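Local atomic coordinates of divalent-cation tolerance protein CutA (Thermotoga maritima, PDB entry 1VHF), a protein that is probably involved in resistance toward heavy metals, belongs to the CutA family of divalent-cation tolerance proteins and forms a homotrimer. Residues 7-12 against 52-57; 29-34 against 96-101. All coordinates share one frame; numbering follows the deposited sequence.

Contact 1 (7-12 against 52-57); sequences YSTFPN and EWAAIF
Ser-8 and Ala-55 form a hydrogen-bonded antiparallel pair: Ser-8 N gives to Ala-55 O at 3.1 Å, and Ala-55 N returns a bond to Ser-8 O. Two residues on, Phe-10 and Trp-53 repeat the exchange, the bond from Trp-53 N to Phe-10 O being the straighter (167° at the hydrogen). Between them Thr-9 and Ala-54 form a non-hydrogen-bonded pair, and Thr-9 CA makes a C-H...O contact with Trp-53 O. Thr-9 OG1, set between its own backbone N and carbonyl carbon (chi1 71°), donates to Glu-52 OE2 at 2.8 Å on the syn side, 31° out of the carboxylate plane. Tyr-77 OH also bonds this oxygen and Ser-39 OG bonds OE1, which gives the buried carboxylate three hydroxyl partners. Ser-8 OG is satisfied by Ala-81 O and His-75 NE2. On the Thr-9 face, Tyr-7 OH lies 3.4 Å from Ala-54 CB, while Ile-56 CG2 meets the edge of the Tyr-7 ring. On the other face, Phe-10 and Phe-57 reach tip to tip, CZ to CZ 3.7 Å. Helices 13-25 and 64-74 cover these two phenylalanines, whereas strands 82-86 and 31-43 flank strands 3-10 and 46-60 in the antiparallel sheet of this ferredoxin-like fold.

Contact 2 (29-34 against 96-101); sequences IACFNA and NWLRES
Ala-30, in the turn just before strand 31-43, faces the last turn of helix 92-101; the nearest CA atoms are those of Ala-30 and Ser-101, 5.6 Å apart. Ala-30 has a helix-like backbone (phi -88°, psi -32°), and Cys-31 after it is extended. The CB of Ala-30 points toward the helix and meets Leu-98 CD2 at 3.4 Å, tighter than a usual carbon-carbon contact, and Ser-101 CB lies 4.1 Å from Ala-30 CB. Helix 92-101 is the C-terminal helix of the CutA chain, and here it packs against the start of an outermost strand of the sheet. Trp-97 CG stands anti to its backbone N (chi1 172°), and the indole extends to the residue before the strand: CZ3 meets Ala-30 CB, and CH2 lies 3.5 Å from Ala-30 O. Cys-31 SG approaches the six-membered ring at its edge, 5.3 Å from the centroid, a sulfur-aromatic contact. One indole face carries Ser-101 OG, 3.6 Å above the plane. That hydroxyl donates to Trp-97 O at 2.6 Å, and Ser-101 N bonds the same carbonyl oxygen from the opposite face of its plane. Tyr-94, one turn earlier, brings its ring against the indole.

In the fold
The centres of contacts 1 and 2 lie about 17 Å apart, yet both involve the same antiparallel sheet, in which strand 46-60 sits between strands 31-43 and 3-10. Contact 1 joins two neighbouring strands close to the centre of the molecule, its own centre about 6 Å from it; contact 2 lies farther out, where the C-terminal helix meets the start of strand 31-43. The segments alternate in the order 7-12, 29-34, 52-57 and 96-101, so the two contacts cross along the sequence. They meet directly through a probable hydrogen bond of 2.9 Å from Ile-56 N to Asn-33 O and through packing of Phe-57 on Phe-32. Strand 46-60 thus connects the sheet interior to the strand that receives the C-terminal helix.

Contact 1 (7-12 against 52-57)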
# COMPACT_ATOMS: atom_id res chain seq x y z
N TYR A 7 2.72 -2.28 2.15
CA TYR A 7 3.34 -0.97 2.08
C TYR A 7 3.92 -0.69 0.69
O TYR A 7 4.44 -1.57 0.02
CB TYR A 7 4.54 -0.95 3.06
CG TYR A 7 5.29 0.36 3.29
CD1 TYR A 7 6.34 0.73 2.48
CD2 TYR A 7 4.97 1.18 4.36
CE1 TYR A 7 7.08 1.88 2.71
CE2 TYR A 7 5.67 2.37 4.57
CZ TYR A 7 6.73 2.69 3.76
OH TYR A 7 7.43 3.85 4.04
N SER A 8 3.77 0.56 0.27
CA SER A 8 4.40 1.00 -0.99
C SER A 8 4.65 2.49 -0.86
O SER A 8 4.16 3.17 0.04
CB SER A 8 3.50 0.68 -2.18
OG SER A 8 4.20 0.95 -3.40
N THR A 9 5.44 3.01 -1.80
CA THR A 9 5.72 4.44 -1.87
C THR A 9 5.36 4.94 -3.27
O THR A 9 5.30 4.18 -4.26
CB THR A 9 7.10 4.89 -1.50
OG1 THR A 9 8.05 4.50 -2.51
CG2 THR A 9 7.50 4.35 -0.14
N PHE A 10 5.03 6.24 -3.32
CA PHE A 10 4.54 6.92 -4.52
C PHE A 10 5.19 8.27 -4.69
O PHE A 10 5.69 8.86 -3.74
CB PHE A 10 3.00 7.16 -4.33
CG PHE A 10 2.29 5.83 -4.14
CD1 PHE A 10 2.06 5.37 -2.84
CD2 PHE A 10 1.86 5.08 -5.21
CE1 PHE A 10 1.48 4.13 -2.63
CE2 PHE A 10 1.26 3.84 -4.99
CZ PHE A 10 1.04 3.37 -3.70
N PRO A 11 5.23 8.78 -5.92
CA PRO A 11 5.91 10.04 -6.16
C PRO A 11 5.25 11.26 -5.59
O PRO A 11 5.96 12.29 -5.46
CB PRO A 11 5.94 10.15 -7.69
CG PRO A 11 4.80 9.30 -8.15
CD PRO A 11 4.73 8.16 -7.15
N ASN A 12 3.97 11.25 -5.32
CA ASN A 12 3.27 12.40 -4.80
C ASN A 12 2.00 12.01 -4.07
O ASN A 12 1.62 10.83 -4.10
CB ASN A 12 3.05 13.42 -5.91
CG ASN A 12 2.32 12.80 -7.10
OD1 ASN A 12 1.20 12.29 -6.93
ND2 ASN A 12 2.94 12.78 -8.26
N GLU A 52 8.55 11.68 -1.20
CA GLU A 52 7.52 10.74 -1.67
C GLU A 52 6.40 10.64 -0.65
O GLU A 52 6.36 11.34 0.35
CB GLU A 52 8.13 9.33 -1.83
CG GLU A 52 9.19 9.18 -2.92
CD GLU A 52 9.69 7.75 -2.91
OE1 GLU A 52 10.57 7.37 -2.12
OE2 GLU A 52 8.99 6.92 -3.55
N TRP A 53 5.36 9.86 -1.03
CA TRP A 53 4.27 9.54 -0.10
C TRP A 53 4.27 8.02 0.09
O TRP A 53 4.33 7.28 -0.88
CB TRP A 53 2.87 9.98 -0.58
CG TRP A 53 2.66 11.43 -0.19
CD1 TRP A 53 3.32 12.52 -0.69
CD2 TRP A 53 1.77 11.93 0.79
NE1 TRP A 53 2.89 13.66 -0.06
CE2 TRP A 53 1.91 13.33 0.84
CE3 TRP A 53 0.81 11.32 1.61
CZ2 TRP A 53 1.19 14.13 1.73
CZ3 TRP A 53 0.07 12.09 2.48
CH2 TRP A 53 0.27 13.50 2.52
N ALA A 54 4.22 7.59 1.34
CA ALA A 54 4.14 6.18 1.64
C ALA A 54 2.66 5.87 1.92
O ALA A 54 1.92 6.79 2.32
CB ALA A 54 4.94 5.89 2.91
N ALA A 55 2.31 4.61 1.76
CA ALA A 55 0.96 4.21 2.13
C ALA A 55 0.99 2.77 2.60
O ALA A 55 1.77 1.93 2.18
CB ALA A 55 0.01 4.33 0.95
N ILE A 56 0.09 2.54 3.55
CA ILE A 56 -0.16 1.19 4.08
C ILE A 56 -1.60 0.86 3.64
O ILE A 56 -2.53 1.64 3.92
CB ILE A 56 0.02 0.95 5.55
CG1 ILE A 56 -0.69 1.88 6.50
CG2 ILE A 56 1.55 0.90 5.89
CD1 ILE A 56 -0.99 1.26 7.87
N PHE A 57 -1.74 -0.27 3.03
CA PHE A 57 -3.04 -0.77 2.51
C PHE A 57 -3.44 -1.96 3.37
O PHE A 57 -2.65 -2.91 3.46
CB PHE A 57 -2.85 -1.21 1.05
CG PHE A 57 -2.42 -0.09 0.15
CD1 PHE A 57 -3.28 0.93 -0.18
CD2 PHE A 57 -1.12 -0.07 -0.35
CE1 PHE A 57 -2.90 1.96 -1.04
CE2 PHE A 57 -0.73 0.94 -1.21
CZ PHE A 57 -1.61 1.95 -1.54

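Contact 2 (29-34 against 96-101)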
# COMPACT_ATOMS: atom_id res chain seq x y z
N ILE A 29 -9.00 -3.67 -0.89
CA ILE A 29 -8.50 -3.26 0.42
C ILE A 29 -9.69 -2.70 1.21
O ILE A 29 -10.71 -2.29 0.67
CB ILE A 29 -7.42 -2.15 0.36
CG1 ILE A 29 -7.97 -0.84 -0.22
CG2 ILE A 29 -6.20 -2.60 -0.46
CD1 ILE A 29 -6.97 0.30 -0.19
N ALA A 30 -9.53 -2.73 2.55
CA ALA A 30 -10.54 -2.19 3.44
C ALA A 30 -10.31 -0.70 3.68
O ALA A 30 -11.21 0.06 3.96
CB ALA A 30 -10.51 -2.94 4.78
N CYS A 31 -9.01 -0.30 3.66
CA CYS A 31 -8.69 1.10 3.86
C CYS A 31 -7.20 1.33 3.61
O CYS A 31 -6.47 0.34 3.46
CB CYS A 31 -8.99 1.49 5.31
SG CYS A 31 -8.33 0.39 6.54
N PHE A 32 -6.82 2.58 3.55
CA PHE A 32 -5.40 2.88 3.41
C PHE A 32 -5.09 4.05 4.35
O PHE A 32 -5.97 4.85 4.69
CB PHE A 32 -5.00 3.27 1.97
CG PHE A 32 -5.55 4.57 1.48
CD1 PHE A 32 -4.93 5.77 1.77
CD2 PHE A 32 -6.71 4.60 0.69
CE1 PHE A 32 -5.44 6.99 1.33
CE2 PHE A 32 -7.21 5.80 0.25
CZ PHE A 32 -6.61 7.01 0.56
N ASN A 33 -3.82 4.12 4.74
CA ASN A 33 -3.28 5.24 5.53
C ASN A 33 -2.04 5.75 4.77
O ASN A 33 -1.14 4.93 4.53
CB ASN A 33 -2.87 4.82 6.94
CG ASN A 33 -4.00 4.52 7.88
OD1 ASN A 33 -3.73 4.05 9.00
ND2 ASN A 33 -5.26 4.75 7.56
N ALA A 34 -1.99 7.01 4.38
CA ALA A 34 -0.84 7.50 3.60
C ALA A 34 -0.21 8.69 4.32
O ALA A 34 -0.87 9.43 5.06
CB ALA A 34 -1.30 7.91 2.20
N ASN A 96 -13.52 -7.93 12.15
CA ASN A 96 -14.79 -8.28 11.45
C ASN A 96 -15.14 -7.23 10.41
O ASN A 96 -15.61 -7.54 9.31
CB ASN A 96 -15.92 -8.37 12.47
CG ASN A 96 -15.80 -9.52 13.44
OD1 ASN A 96 -15.18 -10.54 13.15
ND2 ASN A 96 -16.41 -9.36 14.61
N TRP A 97 -14.94 -5.96 10.74
CA TRP A 97 -15.22 -4.88 9.79
C TRP A 97 -14.31 -5.03 8.56
O TRP A 97 -14.76 -4.89 7.43
CB TRP A 97 -15.00 -3.53 10.47
CG TRP A 97 -15.09 -2.38 9.51
CD1 TRP A 97 -16.23 -1.81 9.02
CD2 TRP A 97 -14.00 -1.76 8.82
NE1 TRP A 97 -15.92 -0.81 8.12
CE2 TRP A 97 -14.55 -0.76 7.99
CE3 TRP A 97 -12.61 -1.92 8.86
CZ2 TRP A 97 -13.81 0.08 7.16
CZ3 TRP A 97 -11.85 -1.03 8.09
CH2 TRP A 97 -12.45 -0.11 7.22
N LEU A 98 -13.04 -5.34 8.80
CA LEU A 98 -12.09 -5.50 7.69
C LEU A 98 -12.52 -6.63 6.74
O LEU A 98 -12.55 -6.48 5.52
CB LEU A 98 -10.71 -5.85 8.26
CG LEU A 98 -9.87 -4.76 8.91
CD1 LEU A 98 -8.63 -5.37 9.57
CD2 LEU A 98 -9.44 -3.67 7.94
N ARG A 99 -12.82 -7.77 7.34
CA ARG A 99 -13.23 -8.96 6.59
C ARG A 99 -14.52 -8.69 5.82
O ARG A 99 -14.61 -9.08 4.65
CB ARG A 99 -13.39 -10.11 7.57
CG ARG A 99 -13.83 -11.45 7.00
CD ARG A 99 -14.04 -12.41 8.18
NE ARG A 99 -12.77 -12.66 8.86
CZ ARG A 99 -12.58 -12.56 10.17
NH1 ARG A 99 -13.57 -12.20 10.97
NH2 ARG A 99 -11.37 -12.83 10.66
N GLU A 100 -15.50 -8.06 6.44
CA GLU A 100 -16.76 -7.78 5.76
C GLU A 100 -16.58 -6.81 4.62
O GLU A 100 -17.18 -7.02 3.55
CB GLU A 100 -17.82 -7.33 6.77
CG GLU A 100 -18.15 -8.46 7.76
CD GLU A 100 -18.93 -9.57 7.08
OE1 GLU A 100 -20.07 -9.31 6.66
OE2 GLU A 100 -18.39 -10.69 6.94
N SER A 101 -15.64 -5.86 4.71
CA SER A 101 -15.43 -4.89 3.66
C SER A 101 -14.87 -5.48 2.38
O SER A 101 -15.41 -5.20 1.30
CB SER A 101 -14.47 -3.80 4.17
OG SER A 101 -14.94 -3.23 5.38